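Malonyl CoA-acyl carrier protein transacylase (Burkholderia pseudomallei, PDB 3G87) probably transfers the malonyl group from malonyl-CoA to the phosphopantetheine thiol of holo-acyl carrier protein, releasing free CoA. Local coordinates at residues A209-I221 / P231-Q243. Numbering follows the deposited sequence.
Sequences AHLQSFRLADPAI and PYENGRVSEGLAQ
Tyr232 meets Pro219 through its CB, which stands 4.2 Å from Pro219 CG, while its ring runs on toward helix 94-101 and its OH hydrogen-bonds to Glu95. At Asn234 the contact turns polar: the side-chain amide stacks on the carboxylate of Asp218, the two planes 28° apart, with Asn234 OD1 3.3 Å from Asp218 CB. Both residues hold CG beside their own backbone N (chi1 -71° in Asp218), which directs the two side chains at each other, and similar second torsions leave the flat groups stacked. Gly235, within the type II turn 233-236, then donates its N-H to Asp218 OD1 (2.8 Å, 162° at the hydrogen); the bond is nearly straight, yet the donor lies above the carboxylate plane. This turn leads into helix 237-243, with Arg236 as N-cap. In the acyl transferase domain the contact thus lays helix 237-243 and the turn before it against the end of helix 201-211 and the loop that follows it. Val237 spreads its two methyls: CG1, anti to the backbone N, reaches Leu216 CD2 at 3.7 Å, and CG2 faces Pro219 CD at 4.2 Å. Ser238 OG bonds a water 3.0 Å away that donates to Phe214 O, a bridge between helix and loop. One turn on, Leu241 CD2 packs against Leu211 CD2 at 4.3 Å, and its side chain also touches Phe96 and Leu99. Ala242 CB touches Leu211 CD1 at 4.2 Å and also borders Ala208.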
loop_
_atom_site.group_PDB
_atom_site.type_symbol
_atom_site.label_atom_id
_atom_site.label_comp_id
_atom_site.label_asym_id
_atom_site.label_seq_id
_atom_site.Cartn_x
_atom_site.Cartn_y
_atom_site.Cartn_z
ATOM N N ALA A 209 -13.460 -12.981 -6.113
ATOM C CA ALA A 209 -13.869 -14.298 -6.476
ATOM C C ALA A 209 -12.771 -15.260 -6.146
ATOM O O ALA A 209 -13.047 -16.331 -5.717
ATOM C CB ALA A 209 -14.247 -14.374 -7.891
ATOM N N HIS A 210 -11.531 -14.839 -6.345
ATOM C CA HIS A 210 -10.368 -15.633 -6.072
ATOM C C HIS A 210 -10.264 -15.863 -4.564
ATOM O O HIS A 210 -9.919 -16.916 -4.137
ATOM C CB HIS A 210 -9.169 -14.950 -6.689
ATOM C CG HIS A 210 -7.843 -15.499 -6.301
ATOM N ND1 HIS A 210 -7.369 -16.701 -6.749
ATOM C CD2 HIS A 210 -6.856 -14.970 -5.571
ATOM C CE1 HIS A 210 -6.164 -16.900 -6.289
ATOM N NE2 HIS A 210 -5.830 -15.865 -5.566
ATOM N N LEU A 211 -10.631 -14.853 -3.798
ATOM C CA LEU A 211 -10.546 -14.883 -2.362
ATOM C C LEU A 211 -11.405 -15.939 -1.733
ATOM O O LEU A 211 -11.098 -16.402 -0.687
ATOM C CB LEU A 211 -10.918 -13.545 -1.760
ATOM C CG LEU A 211 -9.847 -12.546 -1.426
ATOM C CD1 LEU A 211 -10.435 -11.220 -1.185
ATOM C CD2 LEU A 211 -9.048 -12.993 -0.241
ATOM N N GLN A 212 -12.482 -16.302 -2.406
ATOM C CA GLN A 212 -13.391 -17.297 -1.924
ATOM C C GLN A 212 -12.786 -18.672 -1.790
ATOM O O GLN A 212 -13.311 -19.480 -1.105
ATOM C CB GLN A 212 -14.705 -17.279 -2.694
ATOM C CG GLN A 212 -15.624 -16.137 -2.310
ATOM C CD GLN A 212 -16.751 -15.872 -3.289
ATOM O OE1 GLN A 212 -16.543 -15.747 -4.479
ATOM N NE2 GLN A 212 -17.954 -15.768 -2.784
ATOM N N SER A 213 -11.641 -18.901 -2.390
ATOM C CA SER A 213 -10.900 -20.132 -2.207
ATOM C C SER A 213 -9.972 -20.247 -0.997
ATOM O O SER A 213 -9.233 -21.184 -0.908
ATOM C CB SER A 213 -10.034 -20.418 -3.408
ATOM O OG SER A 213 -10.748 -20.539 -4.563
ATOM N N PHE A 214 -10.000 -19.283 -0.101
ATOM C CA PHE A 214 -9.052 -19.141 0.985
ATOM C C PHE A 214 -9.854 -18.872 2.259
ATOM O O PHE A 214 -10.898 -18.171 2.248
ATOM C CB PHE A 214 -8.046 -17.989 0.685
ATOM C CG PHE A 214 -7.192 -18.223 -0.568
ATOM C CD1 PHE A 214 -6.037 -19.017 -0.510
ATOM C CD2 PHE A 214 -7.576 -17.718 -1.799
ATOM C CE1 PHE A 214 -5.274 -19.272 -1.670
ATOM C CE2 PHE A 214 -6.817 -17.951 -2.941
ATOM C CZ PHE A 214 -5.669 -18.725 -2.879
ATOM N N ARG A 215 -9.401 -19.470 3.353
ATOM C CA ARG A 215 -10.047 -19.296 4.636
ATOM C C ARG A 215 -9.163 -18.323 5.412
ATOM O O ARG A 215 -8.050 -18.672 5.816
ATOM C CB ARG A 215 -10.219 -20.656 5.327
ATOM N N LEU A 216 -9.626 -17.071 5.553
ATOM C CA LEU A 216 -8.853 -15.991 6.182
ATOM C C LEU A 216 -9.208 -15.836 7.657
ATOM O O LEU A 216 -10.371 -15.600 7.974
ATOM C CB LEU A 216 -9.132 -14.689 5.462
ATOM C CG LEU A 216 -8.122 -14.427 4.393
ATOM C CD1 LEU A 216 -8.356 -15.304 3.214
ATOM C CD2 LEU A 216 -8.241 -13.002 4.003
ATOM N N ALA A 217 -8.219 -15.988 8.551
ATOM C CA ALA A 217 -8.456 -15.879 10.008
ATOM C C ALA A 217 -8.680 -14.425 10.441
ATOM O O ALA A 217 -8.239 -13.492 9.772
ATOM C CB ALA A 217 -7.311 -16.586 10.839
ATOM N N ASP A 218 -9.392 -14.227 11.545
ATOM C CA ASP A 218 -9.620 -12.874 12.086
ATOM C C ASP A 218 -8.249 -12.402 12.611
ATOM O O ASP A 218 -7.418 -13.248 13.027
ATOM C CB ASP A 218 -10.675 -12.900 13.211
ATOM C CG ASP A 218 -12.110 -13.178 12.700
ATOM O OD1 ASP A 218 -12.484 -12.773 11.565
ATOM O OD2 ASP A 218 -12.891 -13.799 13.454
ATOM N N PRO A 219 -7.979 -11.082 12.582
ATOM C CA PRO A 219 -6.624 -10.651 13.009
ATOM C C PRO A 219 -6.333 -10.832 14.502
ATOM O O PRO A 219 -7.172 -10.547 15.335
ATOM C CB PRO A 219 -6.578 -9.151 12.643
ATOM C CG PRO A 219 -7.735 -8.878 11.803
ATOM C CD PRO A 219 -8.784 -9.957 12.062
ATOM N N ALA A 220 -5.117 -11.231 14.825
ATOM C CA ALA A 220 -4.736 -11.448 16.183
ATOM C C ALA A 220 -4.219 -10.138 16.782
ATOM O O ALA A 220 -4.113 -10.032 18.004
ATOM C CB ALA A 220 -3.676 -12.466 16.215
ATOM N N ILE A 221 -3.881 -9.175 15.909
ATOM C CA ILE A 221 -3.357 -7.844 16.264
ATOM C C ILE A 221 -4.153 -6.904 15.317
ATOM O O ILE A 221 -4.360 -7.261 14.142
ATOM C CB ILE A 221 -1.789 -7.715 16.011
ATOM C CG1 ILE A 221 -0.996 -8.730 16.830
ATOM C CG2 ILE A 221 -1.271 -6.318 16.346
ATOM C CD1 ILE A 221 0.527 -8.771 16.538
ATOM N N PRO A 231 -10.022 -0.416 12.256
ATOM C CA PRO A 231 -9.692 -1.822 12.378
ATOM C C PRO A 231 -10.594 -2.769 11.540
ATOM O O PRO A 231 -11.777 -2.633 11.549
ATOM C CB PRO A 231 -9.886 -2.066 13.855
ATOM C CG PRO A 231 -9.981 -0.833 14.451
ATOM C CD PRO A 231 -10.375 0.153 13.548
ATOM N N TYR A 232 -9.989 -3.678 10.805
ATOM C CA TYR A 232 -10.659 -4.794 10.188
ATOM C C TYR A 232 -11.635 -5.475 11.158
ATOM O O TYR A 232 -11.323 -5.800 12.255
ATOM C CB TYR A 232 -9.659 -5.813 9.643
ATOM C CG TYR A 232 -9.302 -5.757 8.170
ATOM C CD1 TYR A 232 -8.237 -5.032 7.724
ATOM C CD2 TYR A 232 -9.987 -6.496 7.250
ATOM C CE1 TYR A 232 -7.908 -5.002 6.458
ATOM C CE2 TYR A 232 -9.671 -6.462 5.974
ATOM C CZ TYR A 232 -8.620 -5.717 5.560
ATOM O OH TYR A 232 -8.288 -5.698 4.267
ATOM N N GLU A 233 -12.858 -5.659 10.734
ATOM C CA GLU A 233 -13.830 -6.265 11.588
ATOM C C GLU A 233 -13.626 -7.751 11.618
ATOM O O GLU A 233 -13.116 -8.280 10.720
ATOM C CB GLU A 233 -15.214 -5.962 11.078
ATOM C CG GLU A 233 -15.785 -4.681 11.569
ATOM C CD GLU A 233 -16.976 -4.287 10.795
ATOM O OE1 GLU A 233 -18.070 -4.649 11.247
ATOM O OE2 GLU A 233 -16.834 -3.672 9.717
ATOM N N ASN A 234 -14.043 -8.426 12.655
ATOM C CA ASN A 234 -14.040 -9.859 12.620
ATOM C C ASN A 234 -15.072 -10.307 11.605
ATOM O O ASN A 234 -16.134 -9.760 11.522
ATOM C CB ASN A 234 -14.271 -10.456 13.986
ATOM C CG ASN A 234 -13.101 -10.301 14.891
ATOM O OD1 ASN A 234 -12.007 -10.183 14.465
ATOM N ND2 ASN A 234 -13.343 -10.315 16.150
ATOM N N GLY A 235 -14.696 -11.238 10.772
ATOM C CA GLY A 235 -15.524 -11.637 9.678
ATOM C C GLY A 235 -15.527 -10.825 8.417
ATOM O O GLY A 235 -16.107 -11.240 7.478
ATOM N N ARG A 236 -14.881 -9.681 8.364
ATOM C CA ARG A 236 -14.925 -8.895 7.160
ATOM C C ARG A 236 -13.596 -8.755 6.498
ATOM O O ARG A 236 -13.365 -7.839 5.752
ATOM C CB ARG A 236 -15.479 -7.500 7.401
ATOM C CG ARG A 236 -16.578 -7.378 8.369
ATOM C CD ARG A 236 -17.853 -7.761 7.751
ATOM N NE ARG A 236 -18.572 -6.651 7.169
ATOM C CZ ARG A 236 -19.670 -6.787 6.459
ATOM N NH1 ARG A 236 -20.157 -7.983 6.229
ATOM N NH2 ARG A 236 -20.276 -5.724 5.985
ATOM N N VAL A 237 -12.713 -9.669 6.771
ATOM C CA VAL A 237 -11.383 -9.587 6.210
ATOM C C VAL A 237 -11.386 -9.655 4.704
ATOM O O VAL A 237 -10.891 -8.801 4.073
ATOM C CB VAL A 237 -10.441 -10.616 6.823
ATOM C CG1 VAL A 237 -9.058 -10.375 6.432
ATOM C CG2 VAL A 237 -10.593 -10.634 8.301
ATOM N N SER A 238 -11.954 -10.685 4.126
ATOM C CA SER A 238 -12.017 -10.740 2.696
ATOM C C SER A 238 -12.833 -9.629 2.161
ATOM O O SER A 238 -12.525 -9.080 1.164
ATOM C CB SER A 238 -12.578 -12.057 2.228
ATOM O OG SER A 238 -11.904 -13.052 2.876
ATOM N N GLU A 239 -13.894 -9.273 2.829
ATOM C CA GLU A 239 -14.637 -8.108 2.406
ATOM C C GLU A 239 -13.731 -6.867 2.311
ATOM O O GLU A 239 -13.672 -6.217 1.287
ATOM C CB GLU A 239 -15.822 -7.877 3.336
ATOM C CG GLU A 239 -16.752 -6.782 2.926
ATOM C CD GLU A 239 -17.684 -6.308 4.037
ATOM O OE1 GLU A 239 -17.526 -5.187 4.566
ATOM O OE2 GLU A 239 -18.591 -7.060 4.376
ATOM N N GLY A 240 -12.990 -6.571 3.367
ATOM C CA GLY A 240 -12.169 -5.387 3.427
ATOM C C GLY A 240 -11.088 -5.391 2.422
ATOM O O GLY A 240 -10.721 -4.400 1.862
ATOM N N LEU A 241 -10.601 -6.573 2.167
ATOM C CA LEU A 241 -9.467 -6.761 1.333
ATOM C C LEU A 241 -9.848 -6.500 -0.075
ATOM O O LEU A 241 -9.121 -5.931 -0.804
ATOM C CB LEU A 241 -8.963 -8.171 1.514
ATOM C CG LEU A 241 -7.543 -8.397 1.062
ATOM C CD1 LEU A 241 -6.702 -7.226 1.384
ATOM C CD2 LEU A 241 -6.939 -9.657 1.497
ATOM N N ALA A 242 -11.031 -6.943 -0.444
ATOM C CA ALA A 242 -11.497 -6.829 -1.809
ATOM C C ALA A 242 -11.927 -5.416 -2.110
ATOM O O ALA A 242 -11.567 -4.854 -3.083
ATOM C CB ALA A 242 -12.570 -7.712 -2.027
ATOM N N GLN A 243 -12.718 -4.833 -1.265
ATOM C CA GLN A 243 -13.125 -3.479 -1.464
ATOM C C GLN A 243 -11.953 -2.505 -1.605
ATOM O O GLN A 243 -12.049 -1.529 -2.273
ATOM C CB GLN A 243 -14.081 -3.111 -0.352
ATOM C CG GLN A 243 -15.290 -2.375 -0.809
ATOM C CD GLN A 243 -16.178 -3.106 -1.775
ATOM O OE1 GLN A 243 -16.476 -4.284 -1.620
ATOM N NE2 GLN A 243 -16.656 -2.387 -2.756
HETATM O O HOH W 1 -12.295 -15.876 1.994
#